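Local coordinates for AP205 bacteriophage COAT protein (Acinetobacter phage ap205, PDB 5FS4) that forms the icosahedral shell of a small single-stranded RNA phage, dimers of the subunit probably enclosing and contacting the viral genome, at residues N5-Q9 against W20-T24; T28-L34 against G51-Y57; R104-L109 against A124-S128. The protein carries 2 engineered substitutions. All coordinates share one frame; numbering follows the deposited sequence.

Contact 1: residues N5-Q9 against W20-T24; sequences NKPMQ and WSDPT
Gln9 and Ser21 face each other as an antiparallel hydrogen-bonded pair, and both of the direct backbone bonds between 5-9 and 20-24 belong to them: Gln9 N gives to Ser21 O and Ser21 N to Gln9 O, each at 2.9 Å. Gln9 O also lies 3.1 Å from Trp20 CA, a CA-H...O contact beside the regular bond. The ladder makes no further bridge between the segments after this pair, though Met8 and Asp22 still lie close, and side chains and water carry the Lys6 end. Lys6 NZ donates to Thr24 OG1 across 2.9 Å. That hydroxyl in turn donates to Asp22 OD1, which also receives Thr24 N in an Asx turn; both donors come from the same face of the carboxylate, above its plane. One water joins Lys6 NZ to Asp22 OD2, and another gives its protons to Pro7 O and Asp22 OD1. The two segments belong to the hairpin of strands 5-14 and 17-22, which opens the five-stranded antiparallel sheet of this phage coat protein; Asn5 continues the sheet into a strand of the second subunit. Packing contacts complete the join. Met8 CB meets Trp20 CB at 4.0 Å, while the bent end of the methionine brings CE to 3.7 Å from Asp22 N. Met8 O lies at the edge of the indole, 3.5 Å from Trp20 CD1, and Pro23 CD packs on Pro7 O.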
ATOM      1  N   ASN B   5       3.895  13.860  13.144  1.00 12.41           N
ATOM      2  CA  ASN B   5       4.575  13.339  11.972  1.00 11.84           C
ATOM      3  C   ASN B   5       5.192  14.485  11.244  1.00 11.54           C
ATOM      4  O   ASN B   5       4.532  15.541  11.137  1.00 10.55           O
ATOM      5  CB  ASN B   5       3.597  12.593  11.063  1.00 12.12           C
ATOM      6  CG  ASN B   5       3.217  11.264  11.640  1.00 12.32           C
ATOM      7  OD1 ASN B   5       3.797  10.222  11.282  1.00 15.52           O
ATOM      8  ND2 ASN B   5       2.300  11.274  12.580  1.00 11.59           N
ATOM      9  N   LYS B   6       6.429  14.292  10.782  1.00 11.50           N
ATOM     10  CA  LYS B   6       7.165  15.359  10.091  1.00 12.57           C
ATOM     11  C   LYS B   6       6.598  15.668   8.720  1.00 13.26           C
ATOM     12  O   LYS B   6       6.327  14.723   7.956  1.00 11.94           O
ATOM     13  CB  LYS B   6       8.642  15.021   9.969  1.00 13.40           C
ATOM     14  CG  LYS B   6       9.380  14.895  11.285  1.00 14.13           C
ATOM     15  CD  LYS B   6      10.823  14.498  11.078  1.00 14.80           C
ATOM     16  CE  LYS B   6      11.788  15.098  12.073  1.00 16.36           C
ATOM     17  NZ  LYS B   6      13.180  14.588  11.833  1.00 16.90           N
ATOM     18  N   PRO B   7       6.402  16.966   8.411  1.00 13.06           N
ATOM     19  CA  PRO B   7       5.863  17.331   7.113  1.00 13.59           C
ATOM     20  C   PRO B   7       6.914  17.149   6.012  1.00 11.96           C
ATOM     21  O   PRO B   7       8.107  17.351   6.232  1.00 11.59           O
ATOM     22  CB  PRO B   7       5.485  18.794   7.307  1.00 14.47           C
ATOM     23  CG  PRO B   7       6.460  19.297   8.291  1.00 13.74           C
ATOM     24  CD  PRO B   7       6.551  18.164   9.272  1.00 14.15           C
ATOM     25  N   MET B   8       6.448  16.800   4.806  1.00 11.54           N
ATOM     26  CA  MET B   8       7.295  16.540   3.666  1.00 12.19           C
ATOM     27  C   MET B   8       6.961  17.601   2.642  1.00 13.21           C
ATOM     28  O   MET B   8       5.845  18.070   2.644  1.00 15.85           O
ATOM     29  CB  MET B   8       7.033  15.108   3.192  1.00 11.57           C
ATOM     30  CG  MET B   8       7.435  14.031   4.217  1.00 10.47           C
ATOM     31  SD  MET B   8       7.118  12.312   3.732  1.00  7.39           S
ATOM     32  CE  MET B   8       8.449  12.345   2.652  1.00  8.26           C
ATOM     33  N   GLN B   9       7.943  18.072   1.885  1.00 14.18           N
ATOM     34  CA  GLN B   9       7.770  19.147   0.875  1.00 15.58           C
ATOM     35  C   GLN B   9       7.916  18.612  -0.577  1.00 16.22           C
ATOM     36  O   GLN B   9       8.760  17.736  -0.820  1.00 13.27           O
ATOM     37  CB  GLN B   9       8.824  20.258   1.063  1.00 17.53           C
ATOM     38  CG  GLN B   9       8.800  20.958   2.422  1.00 20.44           C
ATOM     39  CD  GLN B   9       7.448  21.578   2.770  1.00 23.95           C
ATOM     40  OE1 GLN B   9       6.674  21.952   1.867  1.00 28.15           O
ATOM     41  NE2 GLN B   9       7.132  21.677   4.094  1.00 25.83           N
ATOM     42  N   TRP B  20       7.453  14.244  -2.897  1.00  9.78           N
ATOM     43  CA  TRP B  20       7.582  14.946  -1.623  1.00  9.12           C
ATOM     44  C   TRP B  20       8.766  14.279  -0.907  1.00  9.68           C
ATOM     45  O   TRP B  20       9.001  13.063  -1.053  1.00  8.77           O
ATOM     46  CB  TRP B  20       6.310  14.802  -0.757  1.00  9.18           C
ATOM     47  CG  TRP B  20       5.166  15.626  -1.073  1.00  8.93           C
ATOM     48  CD1 TRP B  20       4.852  16.820  -0.500  1.00  9.24           C
ATOM     49  CD2 TRP B  20       4.079  15.300  -1.957  1.00  8.86           C
ATOM     50  NE1 TRP B  20       3.653  17.279  -0.988  1.00  9.15           N
ATOM     51  CE2 TRP B  20       3.169  16.386  -1.905  1.00  8.70           C
ATOM     52  CE3 TRP B  20       3.800  14.209  -2.815  1.00  9.02           C
ATOM     53  CZ2 TRP B  20       2.033  16.445  -2.699  1.00  8.57           C
ATOM     54  CZ3 TRP B  20       2.661  14.238  -3.581  1.00  8.36           C
ATOM     55  CH2 TRP B  20       1.771  15.349  -3.522  1.00  9.21           C
ATOM     56  N   SER B  21       9.545  15.069  -0.166  1.00  9.59           N
ATOM     57  CA  SER B  21      10.592  14.471   0.650  1.00 10.71           C
ATOM     58  C   SER B  21      10.706  15.201   1.991  1.00 10.75           C
ATOM     59  O   SER B  21      10.256  16.312   2.174  1.00 10.22           O
ATOM     60  CB  SER B  21      11.940  14.393  -0.055  1.00 11.29           C
ATOM     61  OG  SER B  21      12.441  15.676  -0.174  1.00 13.69           O
ATOM     62  N   ASP B  22      11.335  14.564   2.923  1.00 11.11           N
ATOM     63  CA  ASP B  22      11.402  15.105   4.274  1.00 11.06           C
ATOM     64  C   ASP B  22      12.612  15.996   4.316  1.00 11.68           C
ATOM     65  O   ASP B  22      13.716  15.516   4.028  1.00 12.15           O
ATOM     66  CB  ASP B  22      11.543  13.968   5.234  1.00 10.35           C
ATOM     67  CG  ASP B  22      11.801  14.422   6.718  1.00 10.43           C
ATOM     68  OD1 ASP B  22      11.982  15.642   7.076  1.00 10.26           O
ATOM     69  OD2 ASP B  22      11.775  13.520   7.513  1.00  9.35           O
ATOM     70  N   PRO B  23      12.430  17.291   4.624  1.00 11.50           N
ATOM     71  CA  PRO B  23      13.658  18.117   4.483  1.00 12.01           C
ATOM     72  C   PRO B  23      14.746  17.867   5.472  1.00 13.10           C
ATOM     73  O   PRO B  23      15.877  18.299   5.238  1.00 12.73           O
ATOM     74  CB  PRO B  23      13.171  19.551   4.677  1.00 11.58           C
ATOM     75  CG  PRO B  23      11.714  19.505   4.952  1.00 11.60           C
ATOM     76  CD  PRO B  23      11.230  18.102   4.905  1.00 11.56           C
ATOM     77  N   THR B  24      14.415  17.162   6.529  1.00 13.20           N
ATOM     78  CA  THR B  24      15.378  16.745   7.499  1.00 13.42           C
ATOM     79  C   THR B  24      15.935  15.375   7.189  1.00 13.80           C
ATOM     80  O   THR B  24      16.789  14.937   7.938  1.00 14.55           O
ATOM     81  CB  THR B  24      14.757  16.741   8.936  1.00 14.36           C
ATOM     82  OG1 THR B  24      13.953  15.550   9.198  1.00 15.29           O
ATOM     83  CG2 THR B  24      13.893  17.975   9.156  1.00 14.05           C
TER
HETATM   84  O   HOH W   1      13.319  12.359  10.062  1.00 17.14           O
HETATM   85  O   HOH W   2      10.231  17.396   8.057  1.00 14.46           O

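Contact 2: residues T28-L34 against G51-Y57; sequences TTFSASL and GQYVSVY
Paired antiparallel strands make this contact, the ladder between 28-34 and 51-57 in the middle of the five-stranded coat protein sheet, where strands 28-38 and 47-60 form a beta hairpin. Six backbone hydrogen bonds join Thr29 with Val56, Ser31 with Val54 and Ser33 with Gln52, two to each pair; Gln52 N reaches Ser33 O at 2.8 Å. The face bearing these residues is lined with hydroxyls, two valines and the extended Gln52. Thr29 OG1 rests 3.4 Å from Val56 CB, the two side chains lying alongside and pointing the same way. Water bridges this face: one molecule bonds Thr29 OG1 and gives a proton to Val54 O, and another joins Ser31 OG, Gln52 O and Gln52 NE2. On the other face Phe30, Ala32, Leu34, Tyr53 and Ser55 turn toward the second subunit, whose Leu109 packs on Ala32. Phe30 CZ comes to the edge of the Tyr53 ring, 4.0 Å from CD1, and Leu34 CD2 reaches Tyr53 OH at 3.7 Å. Phe30 has CG anti to the backbone N (chi1 177°), which carries its ring toward Ser55. Ser55 OG, hydrogen-bonded to His102 ND1 of the second subunit, lies in the plane of the Phe30 ring at its edge, 3.3 Å from CD1.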
ATOM      1  N   THR B  28      13.868  10.050   2.610  1.00  7.92           N
ATOM      2  CA  THR B  28      12.437   9.720   2.798  1.00  7.77           C
ATOM      3  C   THR B  28      11.567  10.412   1.728  1.00  7.24           C
ATOM      4  O   THR B  28      11.527  11.662   1.638  1.00  7.23           O
ATOM      5  CB  THR B  28      11.954  10.092   4.198  1.00  7.94           C
ATOM      6  OG1 THR B  28      12.804   9.432   5.112  1.00  7.84           O
ATOM      7  CG2 THR B  28      10.549   9.536   4.455  1.00  8.24           C
ATOM      8  N   THR B  29      10.925   9.610   0.869  1.00  6.67           N
ATOM      9  CA  THR B  29      10.163  10.208  -0.239  1.00  6.52           C
ATOM     10  C   THR B  29       8.778   9.587  -0.286  1.00  6.55           C
ATOM     11  O   THR B  29       8.583   8.469   0.157  1.00  6.72           O
ATOM     12  CB  THR B  29      10.840  10.059  -1.628  1.00  6.97           C
ATOM     13  OG1 THR B  29      11.062   8.674  -1.926  1.00  6.93           O
ATOM     14  CG2 THR B  29      12.120  10.729  -1.658  1.00  7.21           C
ATOM     15  N   PHE B  30       7.820  10.374  -0.743  1.00  6.56           N
ATOM     16  CA  PHE B  30       6.494   9.888  -1.105  1.00  6.61           C
ATOM     17  C   PHE B  30       6.191  10.515  -2.451  1.00  7.15           C
ATOM     18  O   PHE B  30       6.175  11.746  -2.541  1.00  7.17           O
ATOM     19  CB  PHE B  30       5.432  10.332  -0.114  1.00  6.77           C
ATOM     20  CG  PHE B  30       4.061   9.891  -0.510  1.00  6.99           C
ATOM     21  CD1 PHE B  30       3.739   8.525  -0.423  1.00  6.95           C
ATOM     22  CD2 PHE B  30       3.138  10.813  -1.056  1.00  7.12           C
ATOM     23  CE1 PHE B  30       2.490   8.060  -0.786  1.00  6.92           C
ATOM     24  CE2 PHE B  30       1.876  10.334  -1.462  1.00  6.97           C
ATOM     25  CZ  PHE B  30       1.576   8.980  -1.304  1.00  7.29           C
ATOM     26  N   SER B  31       5.887   9.694  -3.464  1.00  7.07           N
ATOM     27  CA  SER B  31       5.577  10.245  -4.777  1.00  7.59           C
ATOM     28  C   SER B  31       4.195   9.830  -5.244  1.00  7.21           C
ATOM     29  O   SER B  31       3.737   8.743  -4.962  1.00  6.99           O
ATOM     30  CB  SER B  31       6.674   9.845  -5.740  1.00  7.86           C
ATOM     31  OG  SER B  31       6.496   8.517  -6.119  1.00  9.48           O
ATOM     32  N   ALA B  32       3.524  10.707  -5.985  1.00  7.52           N
ATOM     33  CA  ALA B  32       2.180  10.415  -6.533  1.00  7.28           C
ATOM     34  C   ALA B  32       2.226  10.722  -8.046  1.00  8.30           C
ATOM     35  O   ALA B  32       2.606  11.830  -8.447  1.00  8.09           O
ATOM     36  CB  ALA B  32       1.111  11.277  -5.795  1.00  7.47           C
ATOM     37  N   SER B  33       1.903   9.736  -8.869  1.00  8.55           N
ATOM     38  CA  SER B  33       2.003   9.889 -10.317  1.00 10.37           C
ATOM     39  C   SER B  33       0.655   9.448 -10.879  1.00  9.83           C
ATOM     40  O   SER B  33       0.240   8.316 -10.639  1.00  9.46           O
ATOM     41  CB  SER B  33       3.079   8.970 -10.834  1.00 12.71           C
ATOM     42  OG  SER B  33       3.141   9.114 -12.248  1.00 14.93           O
ATOM     43  N   LEU B  34      -0.030  10.309 -11.606  1.00  9.96           N
ATOM     44  CA  LEU B  34      -1.400   9.992 -12.055  1.00 10.14           C
ATOM     45  C   LEU B  34      -1.551  10.029 -13.592  1.00 11.75           C
ATOM     46  O   LEU B  34      -1.060  10.951 -14.235  1.00 11.16           O
ATOM     47  CB  LEU B  34      -2.371  11.025 -11.503  1.00  9.71           C
ATOM     48  CG  LEU B  34      -2.319  11.430 -10.023  1.00 10.07           C
ATOM     49  CD1 LEU B  34      -3.459  12.351  -9.720  1.00  9.96           C
ATOM     50  CD2 LEU B  34      -2.423  10.180  -9.162  1.00  9.96           C
ATOM     51  N   GLY B  51      -3.489   5.816 -10.670  1.00  8.85           N
ATOM     52  CA  GLY B  51      -2.616   6.546  -9.763  1.00  8.64           C
ATOM     53  C   GLY B  51      -1.636   5.655  -9.063  1.00  8.75           C
ATOM     54  O   GLY B  51      -2.007   4.646  -8.481  1.00  8.48           O
ATOM     55  N   GLN B  52      -0.374   6.064  -9.059  1.00  9.59           N
ATOM     56  CA  GLN B  52       0.713   5.228  -8.501  1.00  9.80           C
ATOM     57  C   GLN B  52       1.271   6.017  -7.371  1.00  8.95           C
ATOM     58  O   GLN B  52       1.722   7.136  -7.607  1.00  9.53           O
ATOM     59  CB  GLN B  52       1.823   5.009  -9.506  1.00 11.14           C
ATOM     60  CG  GLN B  52       2.898   4.069  -9.011  1.00 12.94           C
ATOM     61  CD  GLN B  52       4.112   4.054  -9.893  1.00 16.18           C
ATOM     62  OE1 GLN B  52       4.298   3.141 -10.675  1.00 17.57           O
ATOM     63  NE2 GLN B  52       4.937   5.109  -9.783  1.00 17.86           N
ATOM     64  N   TYR B  53       1.287   5.422  -6.187  1.00  7.74           N
ATOM     65  CA  TYR B  53       1.706   6.090  -4.933  1.00  7.23           C
ATOM     66  C   TYR B  53       2.849   5.284  -4.348  1.00  6.85           C
ATOM     67  O   TYR B  53       2.680   4.114  -4.085  1.00  6.69           O
ATOM     68  CB  TYR B  53       0.538   6.130  -3.943  1.00  7.17           C
ATOM     69  CG  TYR B  53      -0.682   6.780  -4.481  1.00  7.78           C
ATOM     70  CD1 TYR B  53      -0.835   8.172  -4.371  1.00  7.88           C
ATOM     71  CD2 TYR B  53      -1.662   6.062  -5.171  1.00  8.09           C
ATOM     72  CE1 TYR B  53      -1.956   8.811  -4.910  1.00  8.24           C
ATOM     73  CE2 TYR B  53      -2.758   6.713  -5.769  1.00  8.37           C
ATOM     74  CZ  TYR B  53      -2.905   8.094  -5.632  1.00  8.61           C
ATOM     75  OH  TYR B  53      -4.049   8.660  -6.164  1.00  8.05           O
ATOM     76  N   VAL B  54       4.010   5.891  -4.137  1.00  6.74           N
ATOM     77  CA  VAL B  54       5.232   5.164  -3.716  1.00  7.06           C
ATOM     78  C   VAL B  54       5.897   5.817  -2.478  1.00  6.93           C
ATOM     79  O   VAL B  54       6.119   7.024  -2.414  1.00  6.78           O
ATOM     80  CB  VAL B  54       6.296   5.041  -4.870  1.00  6.78           C
ATOM     81  CG1 VAL B  54       7.453   4.225  -4.393  1.00  7.02           C
ATOM     82  CG2 VAL B  54       5.716   4.422  -6.118  1.00  6.87           C
ATOM     83  N   SER B  55       6.140   4.991  -1.452  1.00  7.17           N
ATOM     84  CA  SER B  55       6.730   5.469  -0.190  1.00  7.52           C
ATOM     85  C   SER B  55       8.099   4.794  -0.092  1.00  7.20           C
ATOM     86  O   SER B  55       8.208   3.620  -0.392  1.00  7.03           O
ATOM     87  CB  SER B  55       5.893   5.083   1.025  1.00  7.78           C
ATOM     88  OG  SER B  55       4.579   5.653   0.989  1.00  8.05           O
ATOM     89  N   VAL B  56       9.136   5.564   0.290  1.00  6.72           N
ATOM     90  CA  VAL B  56      10.489   5.080   0.406  1.00  6.46           C
ATOM     91  C   VAL B  56      11.117   5.584   1.693  1.00  6.34           C
ATOM     92  O   VAL B  56      10.981   6.731   2.042  1.00  5.98           O
ATOM     93  CB  VAL B  56      11.396   5.477  -0.786  1.00  6.31           C
ATOM     94  CG1 VAL B  56      12.842   5.082  -0.571  1.00  6.58           C
ATOM     95  CG2 VAL B  56      10.884   4.891  -2.084  1.00  6.39           C
ATOM     96  N   TYR B  57      11.688   4.631   2.426  1.00  6.68           N
ATOM     97  CA  TYR B  57      12.511   4.957   3.618  1.00  7.98           C
ATOM     98  C   TYR B  57      13.777   4.140   3.587  1.00  9.10           C
ATOM     99  O   TYR B  57      13.750   2.921   3.275  1.00  9.80           O
ATOM    100  CB  TYR B  57      11.697   4.723   4.935  1.00  7.63           C
ATOM    101  CG  TYR B  57      12.240   5.445   6.190  1.00  7.76           C
ATOM    102  CD1 TYR B  57      13.345   4.966   6.883  1.00  8.31           C
ATOM    103  CD2 TYR B  57      11.649   6.643   6.649  1.00  7.53           C
ATOM    104  CE1 TYR B  57      13.840   5.649   7.986  1.00  8.39           C
ATOM    105  CE2 TYR B  57      12.140   7.331   7.719  1.00  7.71           C
ATOM    106  CZ  TYR B  57      13.219   6.834   8.401  1.00  8.38           C
ATOM    107  OH  TYR B  57      13.715   7.512   9.478  1.00  8.86           O
TER
HETATM  108  O   HOH W   3       8.756   7.872  -3.244  1.00 10.84           O
HETATM  109  O   HOH W   4       4.583   7.754  -7.928  1.00 11.54           O

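Contact 3: residues R104-L109 against A124-S128; sequences RNVDTL and AAIVS
Asn105 turns its carboxamide toward the backbone of Val127 and bonds it with both its oxygen and its nitrogen. Its ND2 donates to Val127 O at 3.0 Å with an N-H...O angle of 169°, the acceptor lying in the plane of the amide and the donor in the carbonyl plane of Val127. Its OD1 accepts from Val127 N at 3.1 Å, along a nearly straight N-H although the donor is tilted from the plane of the side-chain carbonyl. Two bonds to one residue fix the rotation of the amide, while Ile126 crosses it obliquely, with CG2 3.7 Å from Asn105 CG. A water sits within hydrogen-bonding distance of Asn105 OD1, Ala125 O and Thr108 OG1, linking the next turn of the helix to the extended segment.

Arg104 reaches Val127 by its flat end. The chain runs extended from CG to NE, and the Arg104 and Val127 side chains cross at about a right angle, with Val127 CG2 over the centre of one guanidinium face, 3.6 Å from Arg104 CZ. Toward the other end of the contact the meeting is apolar: Leu109 CD2 is tightly packed on Ala124 CB at 3.5 Å, and Thr108 CG2 touches the same methyl at 4.0 Å. The C-terminal segment 124-128 is thus held along helix 92-111, and its Val127 pairs antiparallel with a strand of the second subunit, so that the sheet of one coat protein is extended by the other, within an interlocked dimer like those of the related RNA phages.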
ATOM      1  N   ARG B 104      -8.170  -2.738   4.732  1.00  8.30           N
ATOM      2  CA  ARG B 104      -8.621  -3.628   5.732  1.00  9.83           C
ATOM      3  C   ARG B 104      -8.074  -5.023   5.528  1.00  9.61           C
ATOM      4  O   ARG B 104      -7.646  -5.665   6.467  1.00 10.99           O
ATOM      5  CB  ARG B 104     -10.132  -3.684   5.679  1.00 10.59           C
ATOM      6  CG  ARG B 104     -10.683  -4.701   6.650  1.00 12.15           C
ATOM      7  CD  ARG B 104     -12.167  -4.530   6.802  1.00 13.79           C
ATOM      8  NE  ARG B 104     -12.686  -5.624   7.603  1.00 14.44           N
ATOM      9  CZ  ARG B 104     -13.974  -5.810   7.831  1.00 16.20           C
ATOM     10  NH1 ARG B 104     -14.894  -5.016   7.293  1.00 15.19           N
ATOM     11  NH2 ARG B 104     -14.337  -6.834   8.580  1.00 17.64           N
ATOM     12  N   ASN B 105      -8.063  -5.472   4.291  1.00  8.74           N
ATOM     13  CA  ASN B 105      -7.659  -6.821   4.005  1.00  8.39           C
ATOM     14  C   ASN B 105      -6.122  -6.924   4.108  1.00  7.94           C
ATOM     15  O   ASN B 105      -5.606  -7.898   4.596  1.00  7.65           O
ATOM     16  CB  ASN B 105      -8.135  -7.237   2.628  1.00  7.90           C
ATOM     17  CG  ASN B 105      -9.609  -7.588   2.601  1.00  7.97           C
ATOM     18  OD1 ASN B 105     -10.171  -8.080   3.582  1.00  7.38           O
ATOM     19  ND2 ASN B 105     -10.201  -7.400   1.478  1.00  7.75           N
ATOM     20  N   VAL B 106      -5.406  -5.912   3.645  1.00  7.44           N
ATOM     21  CA  VAL B 106      -3.987  -5.883   3.811  1.00  7.82           C
ATOM     22  C   VAL B 106      -3.629  -5.839   5.304  1.00  8.21           C
ATOM     23  O   VAL B 106      -2.742  -6.576   5.736  1.00  9.20           O
ATOM     24  CB  VAL B 106      -3.294  -4.723   3.057  1.00  7.81           C
ATOM     25  CG1 VAL B 106      -1.802  -4.757   3.395  1.00  7.63           C
ATOM     26  CG2 VAL B 106      -3.522  -4.798   1.540  1.00  7.59           C
ATOM     27  N   ASP B 107      -4.312  -5.006   6.089  1.00  8.50           N
ATOM     28  CA  ASP B 107      -4.083  -4.932   7.548  1.00  9.33           C
ATOM     29  C   ASP B 107      -4.209  -6.310   8.177  1.00  9.20           C
ATOM     30  O   ASP B 107      -3.383  -6.696   8.963  1.00  9.61           O
ATOM     31  CB  ASP B 107      -5.077  -3.973   8.267  1.00  9.54           C
ATOM     32  CG  ASP B 107      -4.847  -2.521   7.952  1.00 10.04           C
ATOM     33  OD1 ASP B 107      -3.745  -2.181   7.437  1.00 10.20           O
ATOM     34  OD2 ASP B 107      -5.807  -1.717   8.178  1.00  9.81           O
ATOM     35  N   THR B 108      -5.245  -7.040   7.812  1.00  9.11           N
ATOM     36  CA  THR B 108      -5.466  -8.407   8.402  1.00  9.34           C
ATOM     37  C   THR B 108      -4.257  -9.311   8.256  1.00  9.02           C
ATOM     38  O   THR B 108      -3.892  -9.997   9.202  1.00  8.62           O
ATOM     39  CB  THR B 108      -6.774  -9.033   7.846  1.00  9.57           C
ATOM     40  OG1 THR B 108      -7.925  -8.268   8.266  1.00 10.21           O
ATOM     41  CG2 THR B 108      -6.943 -10.443   8.291  1.00 10.59           C
ATOM     42  N   LEU B 109      -3.619  -9.298   7.082  1.00  8.63           N
ATOM     43  CA  LEU B 109      -2.497 -10.157   6.780  1.00  8.21           C
ATOM     44  C   LEU B 109      -1.169  -9.556   7.226  1.00  7.98           C
ATOM     45  O   LEU B 109      -0.359 -10.244   7.835  1.00  7.73           O
ATOM     46  CB  LEU B 109      -2.419 -10.472   5.321  1.00  8.01           C
ATOM     47  CG  LEU B 109      -3.571 -11.202   4.666  1.00  7.69           C
ATOM     48  CD1 LEU B 109      -3.275 -11.449   3.191  1.00  8.09           C
ATOM     49  CD2 LEU B 109      -3.882 -12.521   5.343  1.00  7.70           C
ATOM     50  N   ALA B 124      -7.391 -16.340   7.566  1.00 10.89           N
ATOM     51  CA  ALA B 124      -7.601 -14.914   7.698  1.00 10.16           C
ATOM     52  C   ALA B 124      -8.998 -14.493   7.188  1.00 10.36           C
ATOM     53  O   ALA B 124      -9.479 -14.988   6.157  1.00  9.97           O
ATOM     54  CB  ALA B 124      -6.490 -14.160   6.976  1.00 10.44           C
ATOM     55  N   ALA B 125      -9.629 -13.587   7.937  1.00  9.82           N
ATOM     56  CA  ALA B 125     -10.983 -13.121   7.671  1.00 11.40           C
ATOM     57  C   ALA B 125     -10.898 -11.975   6.618  1.00 11.21           C
ATOM     58  O   ALA B 125     -10.835 -10.798   6.954  1.00 12.65           O
ATOM     59  CB  ALA B 125     -11.606 -12.597   8.974  1.00 11.19           C
ATOM     60  N   ILE B 126     -10.910 -12.354   5.362  1.00 11.26           N
ATOM     61  CA  ILE B 126     -10.914 -11.419   4.231  1.00 10.27           C
ATOM     62  C   ILE B 126     -12.362 -11.153   3.760  1.00  9.82           C
ATOM     63  O   ILE B 126     -13.204 -12.076   3.735  1.00  8.89           O
ATOM     64  CB  ILE B 126     -10.090 -12.017   3.065  1.00 10.87           C
ATOM     65  CG1 ILE B 126      -8.630 -12.282   3.475  1.00 10.77           C
ATOM     66  CG2 ILE B 126     -10.147 -11.153   1.787  1.00 10.61           C
ATOM     67  CD1 ILE B 126      -7.867 -11.081   4.057  1.00 11.55           C
ATOM     68  N   VAL B 127     -12.644  -9.883   3.421  1.00  9.36           N
ATOM     69  CA  VAL B 127     -13.977  -9.457   3.118  1.00  9.41           C
ATOM     70  C   VAL B 127     -14.069  -8.617   1.860  1.00  9.10           C
ATOM     71  O   VAL B 127     -13.102  -7.963   1.490  1.00  8.34           O
ATOM     72  CB  VAL B 127     -14.578  -8.654   4.293  1.00  9.71           C
ATOM     73  CG1 VAL B 127     -14.597  -9.514   5.556  1.00 10.13           C
ATOM     74  CG2 VAL B 127     -13.849  -7.333   4.533  1.00 10.00           C
ATOM     75  N   SER B 128     -15.247  -8.644   1.232  1.00  8.66           N
ATOM     76  CA  SER B 128     -15.565  -7.753   0.127  1.00  9.19           C
ATOM     77  C   SER B 128     -16.016  -6.423   0.640  1.00  9.64           C
ATOM     78  O   SER B 128     -16.351  -6.280   1.782  1.00 11.70           O
ATOM     79  CB  SER B 128     -16.668  -8.384  -0.725  1.00  9.41           C
ATOM     80  OG  SER B 128     -17.133  -7.517  -1.773  1.00  8.99           O
TER
HETATM   81  O   HOH W   5      -9.874  -8.328   6.306  1.00  5.82           O

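Contacts 1 and 2 are successive joins in one sheet: their centres lie 13 Å apart and strands 17-22 and 28-38 are neighbours, with Trp20 N probably bonded to Phe30 O at 2.8 Å. Contact 3 stands apart within the chain, its nearest atoms about 15 Å from contact 1 and about 12 Å from contact 2. The dimer brings them together. Val127 of the second subunit packs on Met8 and its Ile126 on Trp20, so contact 3 of one chain abuts contact 1 of the other; Asn105 of the second subunit likewise packs on Phe30 of contact 2. All three contacts therefore touch the second subunit, illustrating how a dimer can share elements between chains.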